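Local coordinates for 4-hydroxybenzoyl-CoA thioesterase (Pseudomonas sp. CBS3, PDB 1LO7), which hydrolyses the thioester of 4-hydroxybenzoyl-CoA to release 4-hydroxybenzoate and CoA, the last step in the conversion of 4-chlorobenzoate to 4-hydroxybenzoate, at residues A[9-13]-A[14-18]; A[20-23]-A[24-28]; A[42-45]-A[46-49]. One frame throughout, in Å; residues are numbered along the deposited sequence.

Interaction 1. Residues A[9-13]-A[14-18]; sequences QRIEF and GDCDP. With 4CO (4-hydroxyphenacyl coenzyme A), chain B.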
loop_
_atom_site.group_PDB
_atom_site.type_symbol
_atom_site.label_atom_id
_atom_site.label_comp_id
_atom_site.label_asym_id
_atom_site.label_seq_id
_atom_site.Cartn_x
_atom_site.Cartn_y
_atom_site.Cartn_z
ATOM N N GLN A 9 -6.996 6.683 -13.912
ATOM C CA GLN A 9 -6.067 6.484 -12.827
ATOM C C GLN A 9 -4.607 6.762 -13.267
ATOM O O GLN A 9 -4.069 6.124 -14.185
ATOM C CB GLN A 9 -6.276 5.086 -12.206
ATOM C CG GLN A 9 -5.247 4.834 -11.088
ATOM C CD GLN A 9 -5.453 5.813 -9.954
ATOM O OE1 GLN A 9 -6.579 5.899 -9.471
ATOM N NE2 GLN A 9 -4.417 6.595 -9.578
ATOM N N ARG A 10 -3.941 7.749 -12.625
ATOM C CA ARG A 10 -2.570 8.053 -13.000
ATOM C C ARG A 10 -1.642 7.181 -12.189
ATOM O O ARG A 10 -1.899 6.964 -11.016
ATOM C CB ARG A 10 -2.163 9.514 -12.928
ATOM C CG ARG A 10 -0.910 9.762 -13.800
ATOM C CD ARG A 10 -0.379 11.207 -13.807
ATOM N NE ARG A 10 0.040 11.651 -12.466
ATOM C CZ ARG A 10 -0.145 12.883 -11.943
ATOM N NH1 ARG A 10 -0.736 13.878 -12.611
ATOM N NH2 ARG A 10 0.274 13.133 -10.702
ATOM N N ILE A 11 -0.612 6.676 -12.820
ATOM C CA ILE A 11 0.307 5.788 -12.117
ATOM C C ILE A 11 1.412 6.649 -11.566
ATOM O O ILE A 11 1.935 7.504 -12.283
ATOM C CB ILE A 11 0.892 4.733 -13.052
ATOM C CG1 ILE A 11 -0.236 3.838 -13.637
ATOM C CG2 ILE A 11 1.960 3.910 -12.286
ATOM C CD1 ILE A 11 0.236 2.840 -14.734
ATOM N N GLU A 12 1.750 6.385 -10.312
ATOM C CA GLU A 12 2.753 7.143 -9.609
ATOM C C GLU A 12 4.069 6.397 -9.471
ATOM O O GLU A 12 4.113 5.196 -9.594
ATOM C CB GLU A 12 2.195 7.583 -8.230
ATOM C CG GLU A 12 1.023 8.609 -8.340
ATOM C CD GLU A 12 1.397 9.881 -9.103
ATOM O OE1 GLU A 12 2.536 10.285 -9.278
ATOM O OE2 GLU A 12 0.356 10.561 -9.544
ATOM N N PHE A 13 5.154 7.124 -9.202
ATOM C CA PHE A 13 6.446 6.521 -9.059
ATOM C C PHE A 13 6.437 5.413 -8.003
ATOM O O PHE A 13 7.001 4.335 -8.216
ATOM C CB PHE A 13 7.382 7.657 -8.619
ATOM C CG PHE A 13 8.791 7.294 -8.338
ATOM C CD1 PHE A 13 9.682 7.179 -9.389
ATOM C CD2 PHE A 13 9.242 7.090 -7.034
ATOM C CE1 PHE A 13 11.012 6.888 -9.124
ATOM C CE2 PHE A 13 10.577 6.786 -6.747
ATOM C CZ PHE A 13 11.462 6.686 -7.820
ATOM N N GLY A 14 5.793 5.696 -6.885
ATOM C CA GLY A 14 5.736 4.742 -5.781
ATOM C C GLY A 14 4.883 3.512 -6.090
ATOM O O GLY A 14 4.985 2.511 -5.369
ATOM N N ASP A 15 4.066 3.599 -7.139
ATOM C CA ASP A 15 3.234 2.457 -7.524
ATOM C C ASP A 15 4.039 1.439 -8.327
ATOM O O ASP A 15 3.536 0.382 -8.685
ATOM C CB ASP A 15 2.094 2.924 -8.421
ATOM C CG ASP A 15 1.137 3.805 -7.671
ATOM O OD1 ASP A 15 0.935 3.668 -6.497
ATOM O OD2 ASP A 15 0.511 4.690 -8.407
ATOM N N CYS A 16 5.297 1.773 -8.634
ATOM C CA CYS A 16 6.194 0.899 -9.436
ATOM C C CYS A 16 7.227 0.200 -8.585
ATOM O O CYS A 16 7.600 0.650 -7.497
ATOM C CB CYS A 16 6.877 1.671 -10.557
ATOM S SG CYS A 16 5.668 2.472 -11.655
ATOM N N ASP A 17 7.672 -0.933 -9.111
ATOM C CA ASP A 17 8.669 -1.756 -8.425
ATOM C C ASP A 17 10.085 -1.474 -8.924
ATOM O O ASP A 17 10.339 -0.596 -9.746
ATOM C CB ASP A 17 8.294 -3.249 -8.574
ATOM C CG ASP A 17 8.341 -3.719 -9.998
ATOM O OD1 ASP A 17 8.929 -3.141 -10.894
ATOM O OD2 ASP A 17 7.652 -4.812 -10.149
ATOM N N PRO A 18 11.038 -2.241 -8.389
ATOM C CA PRO A 18 12.416 -2.056 -8.808
ATOM C C PRO A 18 12.604 -2.305 -10.304
ATOM O O PRO A 18 13.541 -1.798 -10.885
ATOM C CB PRO A 18 13.212 -3.075 -7.978
ATOM C CG PRO A 18 12.409 -3.196 -6.692
ATOM C CD PRO A 18 10.978 -3.118 -7.184
HETATM N N1A 4CO B . -2.660 -16.761 -19.251
HETATM C C2A 4CO B . -1.783 -17.809 -19.274
HETATM N N3A 4CO B . -0.549 -17.804 -19.706
HETATM C C4A 4CO B . -0.168 -16.585 -20.143
HETATM C C5A 4CO B . -0.948 -15.443 -20.192
HETATM C C6A 4CO B . -2.261 -15.548 -19.708
HETATM N N6A 4CO B . -3.098 -14.533 -19.690
HETATM N N7A 4CO B . -0.235 -14.373 -20.724
HETATM C C8A 4CO B . 0.970 -14.885 -21.007
HETATM N N9A 4CO B . 1.053 -16.217 -20.697
HETATM C C1D 4CO B . 2.170 -17.134 -20.943
HETATM C C2D 4CO B . 2.329 -17.442 -22.429
HETATM O O2D 4CO B . 1.387 -18.423 -22.870
HETATM C C3D 4CO B . 3.733 -18.020 -22.414
HETATM O O3D 4CO B . 3.751 -19.244 -21.724
HETATM P P3D 4CO B . 4.447 -20.533 -22.318
HETATM O O7A 4CO B . 3.488 -21.140 -23.219
HETATM O O8A 4CO B . 5.687 -20.161 -23.006
HETATM O O9A 4CO B . 4.761 -21.470 -21.121
HETATM C C4D 4CO B . 4.396 -17.010 -21.482
HETATM O O4D 4CO B . 3.323 -16.442 -20.670
HETATM C C5D 4CO B . 5.245 -15.946 -22.112
HETATM O O5D 4CO B . 4.375 -15.067 -22.829
HETATM P P1A 4CO B . 4.758 -14.679 -24.319
HETATM O O1A 4CO B . 3.560 -13.972 -24.795
HETATM O O2A 4CO B . 5.092 -15.832 -25.123
HETATM O O3A 4CO B . 5.994 -13.791 -24.309
HETATM P P2A 4CO B . 6.151 -12.196 -24.242
HETATM O O4A 4CO B . 7.595 -11.939 -24.055
HETATM O O5A 4CO B . 5.714 -11.637 -25.519
HETATM O O6A 4CO B . 5.126 -11.487 -23.166
HETATM C CBP 4CO B . 5.139 -10.415 -21.087
HETATM C CCP 4CO B . 5.349 -11.750 -21.806
HETATM C CDP 4CO B . 6.087 -9.334 -21.634
HETATM C CEP 4CO B . 5.290 -10.606 -19.584
HETATM C CAP 4CO B . 3.777 -9.799 -21.450
HETATM O OAP 4CO B . 2.723 -10.709 -21.131
HETATM C C9P 4CO B . 3.440 -8.638 -20.517
HETATM O O9P 4CO B . 4.105 -7.624 -20.540
HETATM N N8P 4CO B . 2.373 -8.841 -19.557
HETATM C C7P 4CO B . 2.298 -7.761 -18.566
HETATM C C6P 4CO B . 3.134 -8.070 -17.316
HETATM C C5P 4CO B . 2.726 -7.103 -16.199
HETATM O O5P 4CO B . 2.770 -5.885 -16.333
HETATM N N4P 4CO B . 2.317 -7.781 -14.992
HETATM C C3P 4CO B . 1.802 -6.922 -13.936
HETATM C C2P 4CO B . 2.907 -6.174 -13.237
HETATM S S1P 4CO B . 4.437 -7.093 -13.067
HETATM O O1B 4CO B . 4.408 -6.916 -9.806
HETATM C C1B 4CO B . 5.349 -7.003 -10.575
HETATM C C2B 4CO B . 6.419 -7.971 -10.307
HETATM C C3B 4CO B . 7.513 -8.049 -11.203
HETATM C C4B 4CO B . 8.547 -8.948 -10.949
HETATM C C5B 4CO B . 8.507 -9.749 -9.789
HETATM O O2B 4CO B . 9.575 -10.617 -9.480
HETATM C C6B 4CO B . 7.390 -9.677 -8.911
HETATM C C7B 4CO B . 6.338 -8.779 -9.172
HETATM C CB 4CO B . 5.411 -6.178 -11.806
#
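D15 folds its side chain back over the turn that begins at E12, and CB and OD2 meet successive parts of that turn. CB sits 3.3 Å from the carbonyl oxygen E12 O and also touches CG2 of I11. CG turns next to the backbone N of D15, anti to the carbonyl carbon (chi1 -66°), which swings the carboxylate back toward the start of the turn. There OD2 accepts the backbone N-H of E12, with E12 N to D15 OD2 at 2.8 Å and an N-H...O angle of 158°; the donor comes from above the carboxylate plane. OD1, the other oxygen, looks out toward R29 in a long, weak ion pair. The return bond runs between backbones, where D15 N donates its N-H to E12 O at 2.9 Å, so E12 and D15 hold each other at both ends. This short 3-10 turn leads out of strand 4-10 of the hot dog fold and into the loop before its long helix 25-41. One residue on, C16 N bonds to F13 O at 3.1 Å, while SG of C16 rests against CG2 of I11, 4.0 Å away. The side chain of E12 bends at chi2 and leaves the turn: its OE2 presents the syn lone pair to NH2 of R10 at 2.8 Å in a salt bridge, and OE1 is held by R36 of the third subunit. F13 likewise leans outward, its ring meeting that of Y74 edge-to-face and, in the same manner, W47 of the third subunit. Beyond C16 the chain reaches the active-site residue D17, whose OD2 lies 3.1 Å from atom CB of the 4-hydroxyphenacyl coenzyme A, beside the ligand's ketone.

Interaction 2. Residues A[20-23]-A[24-28]; sequences GIVW and YPNYH. Unlike the reference sequence in segment 24-28: Y24 (reference Phe). With 4CO (4-hydroxyphenacyl coenzyme A), chain B.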
loop_
_atom_site.group_PDB
_atom_site.type_symbol
_atom_site.label_atom_id
_atom_site.label_comp_id
_atom_site.label_asym_id
_atom_site.label_seq_id
_atom_site.Cartn_x
_atom_site.Cartn_y
_atom_site.Cartn_z
ATOM N N GLY A 20 10.781 -1.123 -12.498
ATOM C CA GLY A 20 10.258 0.091 -13.131
ATOM C C GLY A 20 8.834 0.082 -13.707
ATOM O O GLY A 20 8.473 1.011 -14.451
ATOM N N ILE A 21 8.052 -0.915 -13.366
ATOM C CA ILE A 21 6.690 -0.995 -13.863
ATOM C C ILE A 21 5.714 -1.123 -12.703
ATOM O O ILE A 21 6.161 -1.396 -11.578
ATOM C CB ILE A 21 6.487 -2.170 -14.841
ATOM C CG1 ILE A 21 6.906 -3.480 -14.153
ATOM C CG2 ILE A 21 7.339 -1.894 -16.113
ATOM C CD1 ILE A 21 6.658 -4.743 -15.002
ATOM N N VAL A 22 4.440 -0.958 -12.964
ATOM C CA VAL A 22 3.446 -1.062 -11.889
ATOM C C VAL A 22 3.560 -2.377 -11.131
ATOM O O VAL A 22 3.506 -3.437 -11.745
ATOM C CB VAL A 22 2.021 -0.965 -12.380
ATOM C CG1 VAL A 22 1.103 -1.011 -11.154
ATOM C CG2 VAL A 22 1.782 0.341 -13.060
ATOM N N TRP A 23 3.682 -2.294 -9.808
ATOM C CA TRP A 23 3.734 -3.481 -8.965
ATOM C C TRP A 23 2.296 -3.987 -8.940
ATOM O O TRP A 23 1.395 -3.267 -8.584
ATOM C CB TRP A 23 4.228 -3.096 -7.565
ATOM C CG TRP A 23 4.395 -4.308 -6.685
ATOM C CD1 TRP A 23 4.975 -5.503 -7.002
ATOM C CD2 TRP A 23 3.975 -4.410 -5.338
ATOM N NE1 TRP A 23 4.957 -6.366 -5.932
ATOM C CE2 TRP A 23 4.336 -5.711 -4.889
ATOM C CE3 TRP A 23 3.325 -3.541 -4.481
ATOM C CZ2 TRP A 23 4.060 -6.121 -3.586
ATOM C CZ3 TRP A 23 3.060 -3.952 -3.188
ATOM C CH2 TRP A 23 3.456 -5.223 -2.746
ATOM N N TYR A 24 2.071 -5.218 -9.366
ATOM C CA TYR A 24 0.704 -5.750 -9.492
ATOM C C TYR A 24 -0.397 -5.540 -8.444
ATOM O O TYR A 24 -1.562 -5.342 -8.805
ATOM C CB TYR A 24 0.600 -7.127 -10.163
ATOM C CG TYR A 24 0.637 -8.251 -9.168
ATOM C CD1 TYR A 24 -0.552 -8.778 -8.669
ATOM C CD2 TYR A 24 1.862 -8.762 -8.739
ATOM C CE1 TYR A 24 -0.523 -9.841 -7.768
ATOM C CE2 TYR A 24 1.912 -9.827 -7.844
ATOM C CZ TYR A 24 0.714 -10.359 -7.372
ATOM O OH TYR A 24 0.745 -11.393 -6.481
ATOM N N PRO A 25 -0.060 -5.592 -7.159
ATOM C CA PRO A 25 -1.124 -5.394 -6.194
ATOM C C PRO A 25 -1.794 -4.035 -6.369
ATOM O O PRO A 25 -2.966 -3.850 -6.028
ATOM C CB PRO A 25 -0.514 -5.633 -4.843
ATOM C CG PRO A 25 0.708 -6.506 -5.139
ATOM C CD PRO A 25 1.197 -6.092 -6.518
ATOM N N ASN A 26 -1.064 -3.081 -6.938
ATOM C CA ASN A 26 -1.621 -1.755 -7.206
ATOM C C ASN A 26 -2.812 -1.821 -8.151
ATOM O O ASN A 26 -3.788 -1.067 -7.988
ATOM C CB ASN A 26 -0.567 -0.714 -7.649
ATOM C CG ASN A 26 0.384 -0.458 -6.499
ATOM O OD1 ASN A 26 -0.076 -0.289 -5.371
ATOM N ND2 ASN A 26 1.694 -0.481 -6.731
ATOM N N TYR A 27 -2.758 -2.715 -9.170
ATOM C CA TYR A 27 -3.901 -2.839 -10.049
ATOM C C TYR A 27 -5.144 -3.237 -9.233
ATOM O O TYR A 27 -6.236 -2.733 -9.429
ATOM C CB TYR A 27 -3.712 -3.905 -11.145
ATOM C CG TYR A 27 -2.716 -3.476 -12.203
ATOM C CD1 TYR A 27 -3.045 -2.446 -13.085
ATOM C CD2 TYR A 27 -1.474 -4.090 -12.334
ATOM C CE1 TYR A 27 -2.146 -2.053 -14.078
ATOM C CE2 TYR A 27 -0.561 -3.706 -13.317
ATOM C CZ TYR A 27 -0.906 -2.677 -14.187
ATOM O OH TYR A 27 -0.015 -2.255 -15.152
ATOM N N HIS A 28 -4.985 -4.147 -8.273
ATOM C CA HIS A 28 -6.141 -4.540 -7.480
ATOM C C HIS A 28 -6.672 -3.356 -6.660
ATOM O O HIS A 28 -7.861 -3.229 -6.459
ATOM C CB HIS A 28 -5.783 -5.755 -6.581
ATOM C CG HIS A 28 -5.481 -6.939 -7.437
ATOM N ND1 HIS A 28 -6.505 -7.624 -8.133
ATOM C CD2 HIS A 28 -4.278 -7.546 -7.715
ATOM C CE1 HIS A 28 -5.899 -8.629 -8.810
ATOM N NE2 HIS A 28 -4.569 -8.604 -8.569
HETATM N N1A 4CO B . -2.660 -16.761 -19.251
HETATM C C2A 4CO B . -1.783 -17.809 -19.274
HETATM N N3A 4CO B . -0.549 -17.804 -19.706
HETATM C C4A 4CO B . -0.168 -16.585 -20.143
HETATM C C5A 4CO B . -0.948 -15.443 -20.192
HETATM C C6A 4CO B . -2.261 -15.548 -19.708
HETATM N N6A 4CO B . -3.098 -14.533 -19.690
HETATM N N7A 4CO B . -0.235 -14.373 -20.724
HETATM C C8A 4CO B . 0.970 -14.885 -21.007
HETATM N N9A 4CO B . 1.053 -16.217 -20.697
HETATM C C1D 4CO B . 2.170 -17.134 -20.943
HETATM C C2D 4CO B . 2.329 -17.442 -22.429
HETATM O O2D 4CO B . 1.387 -18.423 -22.870
HETATM C C3D 4CO B . 3.733 -18.020 -22.414
HETATM O O3D 4CO B . 3.751 -19.244 -21.724
HETATM P P3D 4CO B . 4.447 -20.533 -22.318
HETATM O O7A 4CO B . 3.488 -21.140 -23.219
HETATM O O8A 4CO B . 5.687 -20.161 -23.006
HETATM O O9A 4CO B . 4.761 -21.470 -21.121
HETATM C C4D 4CO B . 4.396 -17.010 -21.482
HETATM O O4D 4CO B . 3.323 -16.442 -20.670
HETATM C C5D 4CO B . 5.245 -15.946 -22.112
HETATM O O5D 4CO B . 4.375 -15.067 -22.829
HETATM P P1A 4CO B . 4.758 -14.679 -24.319
HETATM O O1A 4CO B . 3.560 -13.972 -24.795
HETATM O O2A 4CO B . 5.092 -15.832 -25.123
HETATM O O3A 4CO B . 5.994 -13.791 -24.309
HETATM P P2A 4CO B . 6.151 -12.196 -24.242
HETATM O O4A 4CO B . 7.595 -11.939 -24.055
HETATM O O5A 4CO B . 5.714 -11.637 -25.519
HETATM O O6A 4CO B . 5.126 -11.487 -23.166
HETATM C CBP 4CO B . 5.139 -10.415 -21.087
HETATM C CCP 4CO B . 5.349 -11.750 -21.806
HETATM C CDP 4CO B . 6.087 -9.334 -21.634
HETATM C CEP 4CO B . 5.290 -10.606 -19.584
HETATM C CAP 4CO B . 3.777 -9.799 -21.450
HETATM O OAP 4CO B . 2.723 -10.709 -21.131
HETATM C C9P 4CO B . 3.440 -8.638 -20.517
HETATM O O9P 4CO B . 4.105 -7.624 -20.540
HETATM N N8P 4CO B . 2.373 -8.841 -19.557
HETATM C C7P 4CO B . 2.298 -7.761 -18.566
HETATM C C6P 4CO B . 3.134 -8.070 -17.316
HETATM C C5P 4CO B . 2.726 -7.103 -16.199
HETATM O O5P 4CO B . 2.770 -5.885 -16.333
HETATM N N4P 4CO B . 2.317 -7.781 -14.992
HETATM C C3P 4CO B . 1.802 -6.922 -13.936
HETATM C C2P 4CO B . 2.907 -6.174 -13.237
HETATM S S1P 4CO B . 4.437 -7.093 -13.067
HETATM O O1B 4CO B . 4.408 -6.916 -9.806
HETATM C C1B 4CO B . 5.349 -7.003 -10.575
HETATM C C2B 4CO B . 6.419 -7.971 -10.307
HETATM C C3B 4CO B . 7.513 -8.049 -11.203
HETATM C C4B 4CO B . 8.547 -8.948 -10.949
HETATM C C5B 4CO B . 8.507 -9.749 -9.789
HETATM O O2B 4CO B . 9.575 -10.617 -9.480
HETATM C C6B 4CO B . 7.390 -9.677 -8.911
HETATM C C7B 4CO B . 6.338 -8.779 -9.172
HETATM C CB 4CO B . 5.411 -6.178 -11.806
HETATM O O HOH W 1 2.862 -3.352 -15.168
#
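Between W23 and N26 the backbone turns into helix 25-41, with N26 N donating to W23 O at 3.0 Å. P25 lies against the indole of W23: its CD sits almost squarely over the five-membered ring, 3.5 Å from the centroid and 11° off the normal, a close CH-pi contact, while its CG reaches over the six-membered ring. With CG anti to its own backbone N (chi1 -176°), W23 brings the indole over the proline, and NE1 is held by D32 of the fourth subunit. V22 makes a second CH-pi contact with the phenol of Y27, CG1 standing over one face 4.1 Å from the centroid and off toward the rim. The hydroxyl of Y27 shares a water, 3.1 Å from Y27 OH, which donates to O5P of the 4-hydroxyphenacyl coenzyme A. The ligand's ketone oxygen O1B takes the backbone N-H of Y24 in a nearly straight bond, Y24 N to O1B measuring 2.9 Å with an angle of 172°. O1B also lies near the plane of the Y24 ring, at its edge, and CD1 of W23 comes within 3.2 Å of it. The backbone N-H of Y24, aimed at the carbonyl and probably polarising it, is consistent with the active sites of hot dog thioesterases.

Interaction 3. Residues A[42-45]-A[46-49]; sequences CGLP and PWRQ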
loop_
_atom_site.group_PDB
_atom_site.type_symbol
_atom_site.label_atom_id
_atom_site.label_comp_id
_atom_site.label_asym_id
_atom_site.label_seq_id
_atom_site.Cartn_x
_atom_site.Cartn_y
_atom_site.Cartn_z
ATOM N N CYS A 42 -23.605 4.797 -10.141
ATOM C CA CYS A 42 -24.913 4.249 -10.465
ATOM C C CYS A 42 -26.002 4.760 -9.508
ATOM O O CYS A 42 -27.189 4.512 -9.713
ATOM C CB CYS A 42 -24.924 2.719 -10.551
ATOM S SG CYS A 42 -24.165 2.169 -12.099
ATOM N N GLY A 43 -25.599 5.463 -8.457
ATOM C CA GLY A 43 -26.597 6.012 -7.518
ATOM C C GLY A 43 -26.731 5.336 -6.163
ATOM O O GLY A 43 -27.579 5.734 -5.376
ATOM N N LEU A 44 -25.921 4.330 -5.848
ATOM C CA LEU A 44 -26.074 3.749 -4.538
ATOM C C LEU A 44 -25.428 4.703 -3.548
ATOM O O LEU A 44 -24.493 5.478 -3.852
ATOM C CB LEU A 44 -25.294 2.415 -4.438
ATOM C CG LEU A 44 -25.972 1.200 -5.083
ATOM C CD1 LEU A 44 -25.909 1.232 -6.611
ATOM C CD2 LEU A 44 -25.312 -0.081 -4.579
ATOM N N PRO A 45 -25.883 4.644 -2.330
ATOM C CA PRO A 45 -25.282 5.501 -1.328
ATOM C C PRO A 45 -23.928 4.916 -0.895
ATOM O O PRO A 45 -23.645 3.754 -1.149
ATOM C CB PRO A 45 -26.269 5.408 -0.139
ATOM C CG PRO A 45 -27.515 4.670 -0.604
ATOM C CD PRO A 45 -27.045 3.879 -1.813
ATOM N N PRO A 46 -23.109 5.684 -0.212
ATOM C CA PRO A 46 -21.841 5.174 0.279
ATOM C C PRO A 46 -22.087 4.106 1.327
ATOM O O PRO A 46 -23.113 4.148 2.037
ATOM C CB PRO A 46 -21.130 6.368 0.951
ATOM C CG PRO A 46 -22.054 7.567 0.769
ATOM C CD PRO A 46 -23.256 7.147 -0.051
ATOM N N TRP A 47 -21.150 3.167 1.442
ATOM C CA TRP A 47 -21.354 2.109 2.416
ATOM C C TRP A 47 -21.598 2.646 3.848
ATOM O O TRP A 47 -22.328 2.053 4.639
ATOM C CB TRP A 47 -20.205 1.105 2.419
ATOM C CG TRP A 47 -19.829 0.607 1.048
ATOM C CD1 TRP A 47 -18.556 0.478 0.590
ATOM C CD2 TRP A 47 -20.705 0.195 -0.018
ATOM N NE1 TRP A 47 -18.552 0.005 -0.685
ATOM C CE2 TRP A 47 -19.850 -0.212 -1.096
ATOM C CE3 TRP A 47 -22.114 0.091 -0.157
ATOM C CZ2 TRP A 47 -20.352 -0.693 -2.300
ATOM C CZ3 TRP A 47 -22.599 -0.405 -1.366
ATOM C CH2 TRP A 47 -21.718 -0.789 -2.411
ATOM N N ARG A 48 -20.971 3.781 4.215
ATOM C CA ARG A 48 -21.136 4.372 5.546
ATOM C C ARG A 48 -22.611 4.579 5.843
ATOM O O ARG A 48 -23.069 4.472 6.972
ATOM C CB ARG A 48 -20.409 5.723 5.470
ATOM C CG ARG A 48 -20.046 6.409 6.747
ATOM C CD ARG A 48 -19.445 7.768 6.401
ATOM N NE ARG A 48 -18.091 7.651 5.843
ATOM C CZ ARG A 48 -17.822 7.940 4.579
ATOM N NH1 ARG A 48 -18.767 8.355 3.729
ATOM N NH2 ARG A 48 -16.554 7.827 4.172
ATOM N N GLN A 49 -23.359 4.901 4.808
ATOM C CA GLN A 49 -24.773 5.127 4.970
ATOM C C GLN A 49 -25.564 3.805 4.858
ATOM O O GLN A 49 -26.486 3.521 5.626
ATOM C CB GLN A 49 -25.197 6.197 3.922
ATOM C CG GLN A 49 -26.698 6.485 3.811
ATOM C CD GLN A 49 -26.960 7.534 2.741
ATOM O OE1 GLN A 49 -26.108 8.408 2.495
ATOM N NE2 GLN A 49 -28.114 7.408 2.078
#
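P45 and Q49 meet across the entry to helix 47-54, where P46 takes the N-cap position of the helix. The amide end of Q49 reaches back to the proline ring, NE2 lying 3.5 Å from CB of P45 and somewhat farther from CG, and the two side chains cross at about a right angle. Q49 can span this distance because CG stands anti to its backbone N (chi1 174°) and the chain runs on extended. L44 makes the second contact, its CD2 touching CZ3 of W47 at 4.2 Å, an apolar contact. The indole also passes P45 O, which lies 4.1 Å from its CE3. What places these groups is the backbone between the two helices. G43 leaves helix 25-41 with positive phi (106°) in a Schellman motif, L44, P45 and P46 then run in polyproline II conformation, and P46 O accepts the N-H of Q49 at 2.9 Å to start the first turn of the new helix. Outside this shell, L44 is buried among F39, F119, Y136, L139 and C140, so that helix 134-140 and the main sheet back the linker. W47, an experimentally established substrate-binding residue, comes within about 3 Å of a bound 4-hydroxyphenacyl coenzyme A at the nearest atoms; its ring also packs on F119 and on Y74 of the third subunit. R48, on another side of the helix, reaches S73 and Y74 of that same subunit. At the junction of the two prolines the packing is tight, CB of P45 standing just 3.5 Å from CD of P46.

In the fold
Interactions 1 and 2 follow one another in the loop between strand 4-10 and helix 25-41 and touch directly, D15 O probably taking the N-H of W23; both reach a bound ligand, through D17 in one and through Y24 in the other. Interaction 3 lies about 28 Å from interaction 2 between centres, on the opposite side of the chain's centre, where helix 25-41 hands over to helix 47-54. Interaction 2 is fully buried and rests on aromatic CH-pi contacts; interaction 1, partly buried, relies on backbone and carboxylate hydrogen bonds, its charged pairs lying within 9-13 or outside the contact; interaction 3 combines a buried leucine-tryptophan contact with an exposed glutamine. Interactions 1 and 3 both meet the third subunit.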